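Local coordinates for single-stranded DNA-binding protein (Mycobacterium smegmatis, PDB 5GQO), which probably binds single-stranded DNA through an OB fold, as a four-chain assembly and a paralogous second SSB of this mycobacterium, at residues F28-R40 / E47-R59. Numbering follows the deposited sequence.
Sequences FTVVGNIITNPVR and ELYKFRVASNSRR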
loop_
_atom_site.group_PDB
_atom_site.type_symbol
_atom_site.label_atom_id
_atom_site.label_comp_id
_atom_site.label_asym_id
_atom_site.label_seq_id
_atom_site.Cartn_x
_atom_site.Cartn_y
_atom_site.Cartn_z
ATOM N N PHE B 28 -2.265 4.907 1.975
ATOM C CA PHE B 28 -3.046 3.997 2.761
ATOM C C PHE B 28 -4.292 3.573 2.009
ATOM O O PHE B 28 -4.927 4.394 1.309
ATOM C CB PHE B 28 -3.424 4.700 4.040
ATOM C CG PHE B 28 -4.233 3.854 4.990
ATOM C CD1 PHE B 28 -3.700 2.687 5.522
ATOM C CD2 PHE B 28 -5.496 4.218 5.355
ATOM C CE1 PHE B 28 -4.416 1.902 6.414
ATOM C CE2 PHE B 28 -6.222 3.458 6.271
ATOM C CZ PHE B 28 -5.687 2.293 6.792
ATOM N N THR B 29 -4.660 2.308 2.209
ATOM C CA THR B 29 -5.866 1.728 1.691
ATOM C C THR B 29 -6.550 0.929 2.762
ATOM O O THR B 29 -5.902 0.208 3.479
ATOM C CB THR B 29 -5.599 0.768 0.590
ATOM O OG1 THR B 29 -5.067 1.464 -0.544
ATOM C CG2 THR B 29 -6.942 0.110 0.182
ATOM N N VAL B 30 -7.859 1.111 2.917
ATOM C CA VAL B 30 -8.651 0.266 3.804
ATOM C C VAL B 30 -9.947 -0.154 3.110
ATOM O O VAL B 30 -10.561 0.616 2.389
ATOM C CB VAL B 30 -8.955 0.933 5.176
ATOM C CG1 VAL B 30 -9.817 2.181 5.040
ATOM C CG2 VAL B 30 -9.631 -0.046 6.119
ATOM N N VAL B 31 -10.331 -1.390 3.338
ATOM C CA VAL B 31 -11.571 -1.939 2.804
ATOM C C VAL B 31 -12.430 -2.364 4.013
ATOM O O VAL B 31 -11.940 -3.024 4.911
ATOM C CB VAL B 31 -11.271 -3.173 1.943
ATOM C CG1 VAL B 31 -12.553 -3.867 1.577
ATOM C CG2 VAL B 31 -10.442 -2.783 0.718
ATOM N N GLY B 32 -13.689 -1.962 4.064
ATOM C CA GLY B 32 -14.517 -2.314 5.205
ATOM C C GLY B 32 -15.929 -1.782 5.058
ATOM O O GLY B 32 -16.557 -1.941 4.019
ATOM N N ASN B 33 -16.406 -1.137 6.115
ATOM C CA ASN B 33 -17.761 -0.634 6.207
ATOM C C ASN B 33 -17.776 0.684 6.933
ATOM O O ASN B 33 -17.050 0.855 7.915
ATOM C CB ASN B 33 -18.628 -1.616 6.993
ATOM C CG ASN B 33 -18.844 -2.882 6.244
ATOM O OD1 ASN B 33 -18.017 -3.781 6.291
ATOM N ND2 ASN B 33 -19.922 -2.933 5.476
ATOM N N ILE B 34 -18.615 1.592 6.472
ATOM C CA ILE B 34 -18.869 2.806 7.197
ATOM C C ILE B 34 -19.686 2.385 8.399
ATOM O O ILE B 34 -20.657 1.651 8.241
ATOM C CB ILE B 34 -19.688 3.771 6.353
ATOM C CG1 ILE B 34 -18.947 4.076 5.055
ATOM C CG2 ILE B 34 -19.954 5.054 7.114
ATOM C CD1 ILE B 34 -19.682 5.016 4.126
ATOM N N ILE B 35 -19.309 2.834 9.600
ATOM C CA ILE B 35 -20.031 2.427 10.808
ATOM C C ILE B 35 -20.592 3.591 11.597
ATOM O O ILE B 35 -21.120 3.400 12.686
ATOM C CB ILE B 35 -19.134 1.614 11.729
ATOM C CG1 ILE B 35 -17.870 2.399 12.074
ATOM C CG2 ILE B 35 -18.788 0.287 11.078
ATOM C CD1 ILE B 35 -17.222 1.901 13.319
ATOM N N THR B 36 -20.475 4.809 11.083
ATOM C CA THR B 36 -21.227 5.928 11.670
ATOM C C THR B 36 -22.003 6.672 10.603
ATOM O O THR B 36 -21.753 6.510 9.409
ATOM C CB THR B 36 -20.320 6.949 12.355
ATOM O OG1 THR B 36 -19.440 7.505 11.371
ATOM C CG2 THR B 36 -19.564 6.322 13.505
ATOM N N ASN B 37 -22.944 7.501 11.050
ATOM C CA ASN B 37 -23.614 8.417 10.125
ATOM C C ASN B 37 -22.662 9.523 9.773
ATOM O O ASN B 37 -22.159 10.237 10.654
ATOM C CB ASN B 37 -24.913 9.000 10.676
ATOM C CG ASN B 37 -25.982 7.961 10.759
ATOM O OD1 ASN B 37 -26.403 7.406 9.733
ATOM N ND2 ASN B 37 -26.350 7.605 11.968
ATOM N N PRO B 38 -22.406 9.681 8.485
ATOM C CA PRO B 38 -21.456 10.697 8.153
ATOM C C PRO B 38 -21.912 12.109 8.531
ATOM O O PRO B 38 -23.097 12.388 8.623
ATOM C CB PRO B 38 -21.318 10.557 6.658
ATOM C CG PRO B 38 -21.632 9.140 6.378
ATOM C CD PRO B 38 -22.713 8.798 7.350
ATOM N N VAL B 39 -20.929 12.975 8.711
ATOM C CA VAL B 39 -21.095 14.325 9.177
ATOM C C VAL B 39 -20.606 15.272 8.077
ATOM O O VAL B 39 -19.519 15.075 7.555
ATOM C CB VAL B 39 -20.263 14.482 10.477
ATOM C CG1 VAL B 39 -20.005 15.940 10.826
ATOM C CG2 VAL B 39 -20.971 13.752 11.617
ATOM N N ARG B 40 -21.444 16.223 7.668
ATOM C CA ARG B 40 -21.042 17.243 6.737
ATOM C C ARG B 40 -20.663 18.523 7.496
ATOM O O ARG B 40 -21.274 18.870 8.497
ATOM C CB ARG B 40 -22.131 17.582 5.754
ATOM C CG ARG B 40 -21.640 18.662 4.771
ATOM C CD ARG B 40 -22.626 19.090 3.704
ATOM N NE ARG B 40 -23.573 18.021 3.413
ATOM C CZ ARG B 40 -23.264 16.839 2.874
ATOM N NH1 ARG B 40 -24.228 15.952 2.697
ATOM N NH2 ARG B 40 -22.010 16.526 2.534
ATOM N N GLU B 47 -16.113 21.661 1.252
ATOM C CA GLU B 47 -17.009 20.758 1.960
ATOM C C GLU B 47 -16.232 19.571 2.502
ATOM O O GLU B 47 -15.401 19.000 1.792
ATOM C CB GLU B 47 -18.042 20.247 0.977
ATOM C CG GLU B 47 -19.392 19.839 1.576
ATOM C CD GLU B 47 -20.355 19.342 0.492
ATOM O OE1 GLU B 47 -20.428 20.006 -0.564
ATOM O OE2 GLU B 47 -20.994 18.273 0.655
ATOM N N LEU B 48 -16.527 19.200 3.736
ATOM C CA LEU B 48 -15.976 18.026 4.342
ATOM C C LEU B 48 -17.104 17.041 4.627
ATOM O O LEU B 48 -18.144 17.426 5.170
ATOM C CB LEU B 48 -15.313 18.369 5.675
ATOM C CG LEU B 48 -14.826 17.170 6.524
ATOM C CD1 LEU B 48 -13.749 16.408 5.772
ATOM C CD2 LEU B 48 -14.320 17.641 7.866
ATOM N N TYR B 49 -16.845 15.767 4.346
ATOM C CA TYR B 49 -17.742 14.705 4.715
ATOM C C TYR B 49 -16.915 13.632 5.331
ATOM O O TYR B 49 -15.995 13.093 4.730
ATOM C CB TYR B 49 -18.405 14.202 3.475
ATOM C CG TYR B 49 -19.666 13.438 3.699
ATOM C CD1 TYR B 49 -20.795 14.068 4.190
ATOM C CD2 TYR B 49 -19.757 12.089 3.357
ATOM C CE1 TYR B 49 -21.972 13.365 4.365
ATOM C CE2 TYR B 49 -20.918 11.383 3.521
ATOM C CZ TYR B 49 -22.025 12.023 4.029
ATOM O OH TYR B 49 -23.200 11.336 4.183
ATOM N N LYS B 50 -17.223 13.319 6.565
ATOM C CA LYS B 50 -16.376 12.475 7.311
ATOM C C LYS B 50 -17.142 11.429 8.084
ATOM O O LYS B 50 -18.291 11.620 8.472
ATOM C CB LYS B 50 -15.541 13.318 8.240
ATOM C CG LYS B 50 -16.289 14.061 9.300
ATOM C CD LYS B 50 -15.332 14.524 10.381
ATOM C CE LYS B 50 -15.150 13.487 11.482
ATOM N NZ LYS B 50 -14.141 13.896 12.509
ATOM N N PHE B 51 -16.492 10.306 8.331
ATOM C CA PHE B 51 -17.189 9.167 8.880
ATOM C C PHE B 51 -16.195 8.184 9.357
ATOM O O PHE B 51 -14.990 8.295 9.097
ATOM C CB PHE B 51 -18.131 8.564 7.800
ATOM C CG PHE B 51 -17.484 8.326 6.448
ATOM C CD1 PHE B 51 -16.856 7.156 6.197
ATOM C CD2 PHE B 51 -17.497 9.268 5.464
ATOM C CE1 PHE B 51 -16.218 6.907 4.977
ATOM C CE2 PHE B 51 -16.895 9.026 4.219
ATOM C CZ PHE B 51 -16.230 7.850 3.990
ATOM N N ARG B 52 -16.686 7.174 10.047
ATOM C CA ARG B 52 -15.814 6.178 10.652
ATOM C C ARG B 52 -15.903 4.880 9.856
ATOM O O ARG B 52 -16.975 4.523 9.376
ATOM C CB ARG B 52 -16.351 5.973 12.038
ATOM C CG ARG B 52 -15.369 5.493 13.075
ATOM C CD ARG B 52 -15.101 6.573 14.077
ATOM N NE ARG B 52 -13.671 6.612 14.274
ATOM C CZ ARG B 52 -13.007 5.711 14.983
ATOM N NH1 ARG B 52 -11.684 5.825 15.110
ATOM N NH2 ARG B 52 -13.666 4.710 15.581
ATOM N N VAL B 53 -14.768 4.201 9.681
ATOM C CA VAL B 53 -14.708 2.942 8.922
ATOM C C VAL B 53 -14.105 1.837 9.786
ATOM O O VAL B 53 -13.105 2.061 10.471
ATOM C CB VAL B 53 -13.895 3.041 7.613
ATOM C CG1 VAL B 53 -13.808 1.665 6.931
ATOM C CG2 VAL B 53 -14.550 4.012 6.661
ATOM N N ALA B 54 -14.741 0.666 9.726
ATOM C CA ALA B 54 -14.242 -0.558 10.345
ATOM C C ALA B 54 -13.833 -1.502 9.252
ATOM O O ALA B 54 -14.544 -1.689 8.242
ATOM C CB ALA B 54 -15.315 -1.211 11.156
ATOM N N SER B 55 -12.672 -2.101 9.433
ATOM C CA SER B 55 -12.224 -3.059 8.464
ATOM C C SER B 55 -12.686 -4.469 8.734
ATOM O O SER B 55 -12.537 -4.985 9.844
ATOM C CB SER B 55 -10.738 -3.093 8.367
ATOM O OG SER B 55 -10.463 -3.341 6.999
ATOM N N ASN B 56 -13.129 -5.089 7.633
ATOM C CA ASN B 56 -13.660 -6.461 7.558
ATOM C C ASN B 56 -12.625 -7.637 7.781
ATOM O O ASN B 56 -12.585 -8.596 6.988
ATOM C CB ASN B 56 -14.499 -6.618 6.228
ATOM C CG ASN B 56 -13.642 -6.618 4.931
ATOM O OD1 ASN B 56 -12.441 -6.328 4.932
ATOM N ND2 ASN B 56 -14.272 -6.980 3.822
ATOM N N SER B 57 -11.840 -7.592 8.866
ATOM C CA SER B 57 -10.829 -8.635 9.083
ATOM C C SER B 57 -11.519 -9.878 9.621
ATOM O O SER B 57 -12.607 -9.785 10.201
ATOM C CB SER B 57 -9.733 -8.214 10.047
ATOM O OG SER B 57 -8.581 -9.017 9.815
ATOM N N ARG B 58 -10.882 -11.027 9.429
ATOM C CA ARG B 58 -11.535 -12.289 9.676
ATOM C C ARG B 58 -10.689 -13.166 10.547
ATOM O O ARG B 58 -9.500 -13.343 10.276
ATOM C CB ARG B 58 -11.801 -13.013 8.362
ATOM C CG ARG B 58 -13.035 -12.523 7.619
ATOM C CD ARG B 58 -12.824 -12.634 6.111
ATOM N NE ARG B 58 -12.553 -14.007 5.639
ATOM C CZ ARG B 58 -11.409 -14.454 5.092
ATOM N NH1 ARG B 58 -10.344 -13.666 4.910
ATOM N NH2 ARG B 58 -11.333 -15.726 4.714
ATOM N N ARG B 59 -11.325 -13.707 11.589
ATOM C CA ARG B 59 -10.772 -14.825 12.347
ATOM C C ARG B 59 -11.823 -15.941 12.585
ATOM O O ARG B 59 -13.014 -15.667 12.643
ATOM C CB ARG B 59 -10.125 -14.335 13.657
ATOM C CG ARG B 59 -11.029 -13.576 14.614
ATOM C CD ARG B 59 -10.572 -13.840 16.044
ATOM N NE ARG B 59 -11.445 -13.252 17.067
ATOM C CZ ARG B 59 -12.633 -13.728 17.451
ATOM N NH1 ARG B 59 -13.158 -14.811 16.895
ATOM N NH2 ARG B 59 -13.319 -13.102 18.400
HETATM O O HOH W 1 -8.472 -3.356 4.534
#
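Ile-34 lies over one face of the Phe-51 ring: its CD1 stands 4.0 Å above the ring plane, displaced toward the rim, while CG2 comes within 3.9 Å of Phe-51 CD1. Phe-51 CG sits between its own backbone N and carbonyl carbon, which swings the ring to the side where Ile-34 meets it. Pro-38 CG packs 3.8 Å from Phe-51 CB. Near the hairpin turn, Arg-40 stretches out through CD and then bends, so that NH2 forms a salt bridge of 2.8 Å with Glu-47 OE2. The guanidinium is almost perpendicular to the carboxylate (87°) but nearly parallel to the Tyr-49 ring (10°).

The backbones pair antiparallel in two registers, offset by two residues between Ile-34 and Val-39. Across this break Thr-36 OG1 stands in for a backbone acceptor, receiving Arg-52 N at 3.1 Å. At the far end Ser-55 OG donates to Val-31 O (2.6 Å), and a water links the same hydroxyl to Val-31 N.

Gly-32 marks the corner typical of an OB barrel: strand 28-31, paired with strand 95-105, arrives there at 75° to strand 47-55, and the chain then turns to run antiparallel beside it from Asn-33. Strand 73-79 flanks 46-55, while helix 80-89 packs against Tyr-49 and Phe-51, and its Arg-84 holds Glu-47 OE1.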